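Long-range contact in esterase E25 (PDB 4Q05), which probably hydrolyses carboxylic esters as a dimeric esterase of the bacterial hormone-sensitive lipase family, with an alpha/beta hydrolase fold: residues T61-P74 / G251-A265. Numbering follows the deposited sequence.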
loop_
_atom_site.group_PDB
_atom_site.type_symbol
_atom_site.label_atom_id
_atom_site.label_comp_id
_atom_site.label_asym_id
_atom_site.label_seq_id
_atom_site.Cartn_x
_atom_site.Cartn_y
_atom_site.Cartn_z
ATOM N N THR A 61 -10.550 14.953 -14.987
ATOM C CA THR A 61 -10.364 15.825 -13.836
ATOM C C THR A 61 -9.324 16.872 -14.198
ATOM O O THR A 61 -8.266 16.536 -14.727
ATOM C CB THR A 61 -9.914 15.019 -12.586
ATOM O OG1 THR A 61 -10.943 14.091 -12.212
ATOM C CG2 THR A 61 -9.632 15.946 -11.412
ATOM N N PRO A 62 -9.620 18.155 -13.942
ATOM C CA PRO A 62 -8.593 19.163 -14.226
ATOM C C PRO A 62 -7.482 19.074 -13.198
ATOM O O PRO A 62 -7.739 18.631 -12.075
ATOM C CB PRO A 62 -9.337 20.492 -14.041
ATOM C CG PRO A 62 -10.791 20.145 -14.072
ATOM C CD PRO A 62 -10.885 18.762 -13.504
ATOM N N THR A 63 -6.277 19.494 -13.570
ATOM C CA THR A 63 -5.183 19.614 -12.621
ATOM C C THR A 63 -5.707 20.214 -11.323
ATOM O O THR A 63 -6.312 21.284 -11.332
ATOM C CB THR A 63 -4.071 20.521 -13.169
ATOM O OG1 THR A 63 -3.587 19.991 -14.412
ATOM C CG2 THR A 63 -2.928 20.617 -12.174
ATOM N N PRO A 64 -5.499 19.518 -10.199
ATOM C CA PRO A 64 -5.983 20.082 -8.932
ATOM C C PRO A 64 -5.393 21.471 -8.708
ATOM O O PRO A 64 -4.260 21.728 -9.116
ATOM C CB PRO A 64 -5.473 19.089 -7.883
ATOM C CG PRO A 64 -5.355 17.768 -8.643
ATOM C CD PRO A 64 -4.890 18.185 -10.031
ATOM N N VAL A 65 -6.163 22.360 -8.091
ATOM C CA VAL A 65 -5.723 23.735 -7.870
ATOM C C VAL A 65 -5.608 24.030 -6.375
ATOM O O VAL A 65 -6.617 24.218 -5.700
ATOM C CB VAL A 65 -6.704 24.738 -8.505
ATOM C CG1 VAL A 65 -6.178 26.157 -8.347
ATOM C CG2 VAL A 65 -6.927 24.407 -9.970
ATOM N N PRO A 66 -4.373 24.063 -5.849
ATOM C CA PRO A 66 -4.174 24.172 -4.398
ATOM C C PRO A 66 -4.517 25.534 -3.793
ATOM O O PRO A 66 -4.488 25.656 -2.564
ATOM C CB PRO A 66 -2.677 23.870 -4.221
ATOM C CG PRO A 66 -2.298 23.094 -5.462
ATOM C CD PRO A 66 -3.124 23.721 -6.550
ATOM N N THR A 67 -4.835 26.527 -4.623
ATOM C CA THR A 67 -5.148 27.865 -4.113
ATOM C C THR A 67 -6.550 27.984 -3.501
ATOM O O THR A 67 -6.753 28.747 -2.559
ATOM C CB THR A 67 -4.945 28.973 -5.186
ATOM O OG1 THR A 67 -5.804 28.741 -6.313
ATOM C CG2 THR A 67 -3.496 29.015 -5.647
ATOM N N ILE A 68 -7.513 27.238 -4.034
ATOM C CA ILE A 68 -8.851 27.215 -3.455
ATOM C C ILE A 68 -8.820 26.805 -1.982
ATOM O O ILE A 68 -9.255 27.558 -1.101
ATOM C CB ILE A 68 -9.766 26.230 -4.194
ATOM C CG1 ILE A 68 -9.810 26.574 -5.689
ATOM C CG2 ILE A 68 -11.163 26.219 -3.555
ATOM C CD1 ILE A 68 -10.487 25.526 -6.553
ATOM N N ASN A 69 -8.311 25.604 -1.714
ATOM C CA ASN A 69 -8.245 25.119 -0.338
ATOM C C ASN A 69 -7.283 25.933 0.514
ATOM O O ASN A 69 -7.453 26.032 1.727
ATOM C CB ASN A 69 -7.942 23.617 -0.283
ATOM C CG ASN A 69 -9.194 22.779 -0.458
ATOM O OD1 ASN A 69 -10.296 23.320 -0.588
ATOM N ND2 ASN A 69 -9.039 21.463 -0.461
ATOM N N LEU A 70 -6.292 26.531 -0.143
ATOM C CA LEU A 70 -5.341 27.419 0.518
ATOM C C LEU A 70 -6.014 28.705 0.981
ATOM O O LEU A 70 -5.589 29.319 1.958
ATOM C CB LEU A 70 -4.202 27.776 -0.434
ATOM C CG LEU A 70 -2.789 27.415 0.015
ATOM C CD1 LEU A 70 -2.607 25.906 -0.012
ATOM C CD2 LEU A 70 -1.753 28.104 -0.876
ATOM N N ASN A 71 -7.059 29.112 0.267
ATOM C CA ASN A 71 -7.746 30.360 0.563
ATOM C C ASN A 71 -9.040 30.177 1.350
ATOM O O ASN A 71 -9.632 31.155 1.814
ATOM C CB ASN A 71 -8.014 31.145 -0.720
ATOM C CG ASN A 71 -6.739 31.676 -1.355
ATOM O OD1 ASN A 71 -5.692 31.778 -0.702
ATOM N ND2 ASN A 71 -6.824 32.024 -2.633
ATOM N N LEU A 72 -9.474 28.927 1.508
ATOM C CA LEU A 72 -10.680 28.636 2.274
ATOM C C LEU A 72 -10.300 28.421 3.736
ATOM O O LEU A 72 -10.067 27.294 4.184
ATOM C CB LEU A 72 -11.411 27.417 1.711
ATOM C CG LEU A 72 -12.812 27.194 2.275
ATOM C CD1 LEU A 72 -13.641 28.472 2.191
ATOM C CD2 LEU A 72 -13.496 26.054 1.533
ATOM N N VAL A 73 -10.216 29.517 4.477
ATOM C CA VAL A 73 -9.776 29.439 5.853
ATOM C C VAL A 73 -10.753 30.203 6.731
ATOM O O VAL A 73 -10.506 31.345 7.090
ATOM C CB VAL A 73 -8.337 29.975 6.010
ATOM C CG1 VAL A 73 -7.867 29.832 7.450
ATOM C CG2 VAL A 73 -7.395 29.229 5.061
ATOM N N PRO A 74 -11.882 29.561 7.062
ATOM C CA PRO A 74 -12.872 30.154 7.962
ATOM C C PRO A 74 -12.229 30.461 9.307
ATOM O O PRO A 74 -11.418 29.680 9.810
ATOM C CB PRO A 74 -13.915 29.040 8.131
ATOM C CG PRO A 74 -13.680 28.090 6.980
ATOM C CD PRO A 74 -12.220 28.176 6.683
ATOM N N GLY A 251 -1.246 18.640 -4.241
ATOM C CA GLY A 251 -1.603 18.988 -5.605
ATOM C C GLY A 251 -1.919 17.779 -6.477
ATOM O O GLY A 251 -2.260 17.928 -7.651
ATOM N N ILE A 252 -1.808 16.578 -5.913
ATOM C CA ILE A 252 -2.052 15.349 -6.671
ATOM C C ILE A 252 -3.334 14.639 -6.235
ATOM O O ILE A 252 -3.934 13.890 -6.998
ATOM C CB ILE A 252 -0.823 14.401 -6.599
ATOM C CG1 ILE A 252 0.330 15.012 -7.400
ATOM C CG2 ILE A 252 -1.165 13.007 -7.129
ATOM C CD1 ILE A 252 1.662 14.312 -7.228
ATOM N N ASP A 253 -3.764 14.897 -5.004
ATOM C CA ASP A 253 -5.028 14.362 -4.536
ATOM C C ASP A 253 -6.121 15.333 -4.998
ATOM O O ASP A 253 -6.203 16.447 -4.510
ATOM C CB ASP A 253 -5.002 14.247 -3.008
ATOM C CG ASP A 253 -6.270 13.642 -2.445
ATOM O OD1 ASP A 253 -7.377 14.158 -2.740
ATOM O OD2 ASP A 253 -6.152 12.641 -1.711
ATOM N N ARG A 254 -6.956 14.908 -5.935
ATOM C CA ARG A 254 -7.922 15.818 -6.560
ATOM C C ARG A 254 -9.022 16.245 -5.597
ATOM O O ARG A 254 -9.768 17.183 -5.879
ATOM C CB ARG A 254 -8.549 15.171 -7.790
ATOM C CG ARG A 254 -9.498 14.035 -7.444
ATOM C CD ARG A 254 -9.757 13.109 -8.615
ATOM N NE ARG A 254 -10.791 12.161 -8.228
ATOM C CZ ARG A 254 -12.006 12.105 -8.762
ATOM N NH1 ARG A 254 -12.332 12.917 -9.760
ATOM N NH2 ARG A 254 -12.885 11.222 -8.302
ATOM N N ASN A 255 -9.123 15.558 -4.462
ATOM C CA ASN A 255 -10.186 15.838 -3.519
ATOM C C ASN A 255 -9.761 16.710 -2.347
ATOM O O ASN A 255 -10.359 17.758 -2.116
ATOM C CB ASN A 255 -10.849 14.543 -3.048
ATOM C CG ASN A 255 -11.323 13.692 -4.211
ATOM O OD1 ASN A 255 -11.049 12.491 -4.284
ATOM N ND2 ASN A 255 -12.010 14.324 -5.151
ATOM N N LEU A 256 -8.742 16.283 -1.606
ATOM C CA LEU A 256 -8.209 17.094 -0.522
ATOM C C LEU A 256 -7.266 18.176 -1.051
ATOM O O LEU A 256 -7.170 19.270 -0.476
ATOM C CB LEU A 256 -7.486 16.218 0.502
ATOM C CG LEU A 256 -8.360 15.236 1.285
ATOM C CD1 LEU A 256 -7.518 14.415 2.265
ATOM C CD2 LEU A 256 -9.455 16.005 2.018
ATOM N N VAL A 257 -6.596 17.861 -2.157
ATOM C CA VAL A 257 -5.620 18.745 -2.806
ATOM C C VAL A 257 -4.386 19.076 -1.963
ATOM O O VAL A 257 -3.260 18.840 -2.391
ATOM C CB VAL A 257 -6.245 20.076 -3.306
ATOM C CG1 VAL A 257 -5.228 20.841 -4.115
ATOM C CG2 VAL A 257 -7.486 19.826 -4.154
ATOM N N THR A 258 -4.596 19.654 -0.786
ATOM C CA THR A 258 -3.493 20.064 0.066
ATOM C C THR A 258 -3.927 20.088 1.526
ATOM O O THR A 258 -5.103 20.274 1.835
ATOM C CB THR A 258 -2.947 21.458 -0.344
ATOM O OG1 THR A 258 -1.819 21.796 0.464
ATOM C CG2 THR A 258 -4.013 22.535 -0.174
ATOM N N TYR A 259 -2.968 19.882 2.420
ATOM C CA TYR A 259 -3.208 19.976 3.843
ATOM C C TYR A 259 -3.399 21.437 4.235
ATOM O O TYR A 259 -4.199 21.748 5.115
ATOM C CB TYR A 259 -2.007 19.410 4.582
ATOM C CG TYR A 259 -2.088 19.482 6.086
ATOM C CD1 TYR A 259 -2.630 18.434 6.816
ATOM C CD2 TYR A 259 -1.594 20.580 6.779
ATOM C CE1 TYR A 259 -2.694 18.483 8.202
ATOM C CE2 TYR A 259 -1.653 20.643 8.163
ATOM C CZ TYR A 259 -2.208 19.591 8.867
ATOM O OH TYR A 259 -2.271 19.631 10.242
ATOM N N ASP A 260 -2.661 22.325 3.571
ATOM C CA ASP A 260 -2.616 23.737 3.952
ATOM C C ASP A 260 -3.935 24.424 3.670
ATOM O O ASP A 260 -4.608 24.100 2.703
ATOM C CB ASP A 260 -1.516 24.484 3.196
ATOM C CG ASP A 260 -0.149 23.827 3.335
ATOM O OD1 ASP A 260 0.142 23.222 4.396
ATOM O OD2 ASP A 260 0.634 23.930 2.369
ATOM N N GLY A 261 -4.280 25.394 4.508
ATOM C CA GLY A 261 -5.524 26.119 4.354
ATOM C C GLY A 261 -6.663 25.402 5.054
ATOM O O GLY A 261 -6.648 25.218 6.277
ATOM N N PHE A 262 -7.652 24.989 4.270
ATOM C CA PHE A 262 -8.874 24.426 4.822
ATOM C C PHE A 262 -8.660 23.218 5.728
ATOM O O PHE A 262 -9.170 23.171 6.855
ATOM C CB PHE A 262 -9.865 24.066 3.719
ATOM C CG PHE A 262 -11.131 23.484 4.248
ATOM C CD1 PHE A 262 -12.107 24.303 4.788
ATOM C CD2 PHE A 262 -11.326 22.117 4.267
ATOM C CE1 PHE A 262 -13.274 23.771 5.308
ATOM C CE2 PHE A 262 -12.490 21.578 4.788
ATOM C CZ PHE A 262 -13.468 22.415 5.312
ATOM N N LEU A 263 -7.919 22.229 5.240
ATOM C CA LEU A 263 -7.804 20.983 5.984
ATOM C C LEU A 263 -7.170 21.253 7.334
ATOM O O LEU A 263 -7.674 20.808 8.353
ATOM C CB LEU A 263 -6.998 19.943 5.205
ATOM C CG LEU A 263 -6.842 18.598 5.907
ATOM C CD1 LEU A 263 -8.214 18.065 6.349
ATOM C CD2 LEU A 263 -6.108 17.578 5.017
ATOM N N GLU A 264 -6.079 22.010 7.349
ATOM C CA GLU A 264 -5.459 22.336 8.625
ATOM C C GLU A 264 -6.433 23.079 9.547
ATOM O O GLU A 264 -6.501 22.812 10.743
ATOM C CB GLU A 264 -4.171 23.152 8.442
ATOM C CG GLU A 264 -3.602 23.570 9.791
ATOM C CD GLU A 264 -2.242 24.240 9.718
ATOM O OE1 GLU A 264 -1.760 24.526 8.600
ATOM O OE2 GLU A 264 -1.658 24.476 10.800
ATOM N N ALA A 265 -7.188 24.012 8.979
ATOM C CA ALA A 265 -8.157 24.773 9.759
ATOM C C ALA A 265 -9.187 23.829 10.360
ATOM O O ALA A 265 -9.533 23.944 11.541
ATOM C CB ALA A 265 -8.834 25.823 8.890
HETATM O O HOH W 1 -2.022 20.396 -8.819
#
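N69 grips the 251-265 segment at two points. Its side-chain ND2 gives a hydrogen bond to L256 O at 2.9 Å; L256 O lies in the amide plane of N69, though ND2 stands well above the plane of the L256 carbonyl, while T258 N reaches the same oxygen from the opposite face. At the first turn of helix 262-271, F262 N donates to N69 O, 2.8 Å away. G261, the N-cap residue, lays its CA 3.3 Å from N69 O in a CA-H...O contact; a side chain would collide here with that oxygen and with L70, and the backbone angles also call for glycine. An alanine in place of N69 would probably leave L256 O without its side-chain partner and open a gap where the amide lay against L256 and V257.

Apolar groups fill in around these bonds. V257 CG1, anti to the backbone N (chi1 -173°), is carried to 3.5 Å from P66 CA, and L70 CD1 rests against T258 CG2 and D260 CB. F262 lies alongside L72, F262 CD1 3.9 Å from L72 CG, with L72 O at the ring edge. Rigid P64 packs its ring on G251 O, and one water bridges P64 O to that same carbonyl. Farther along, R254 NH1 makes a weak bond to T61 OG1, itself hydrogen-bonded to I57 O, whereas R254 NH2 forms a salt bridge with D334.

In the second shell, D253 OD1 accepts from N255 N and L256 N, an Asx motif whose first bond, from N255 N, is an Asx turn; it probably helps hold the turn that presents L256 O, while D253 OD2 accepts from L303 N. The contact thus fastens the short helix 66-71 to the loop leading into helix 262-271; helix 77-88 covers P74, F262 and A265, and W37 of the second subunit packs on P64 and R254.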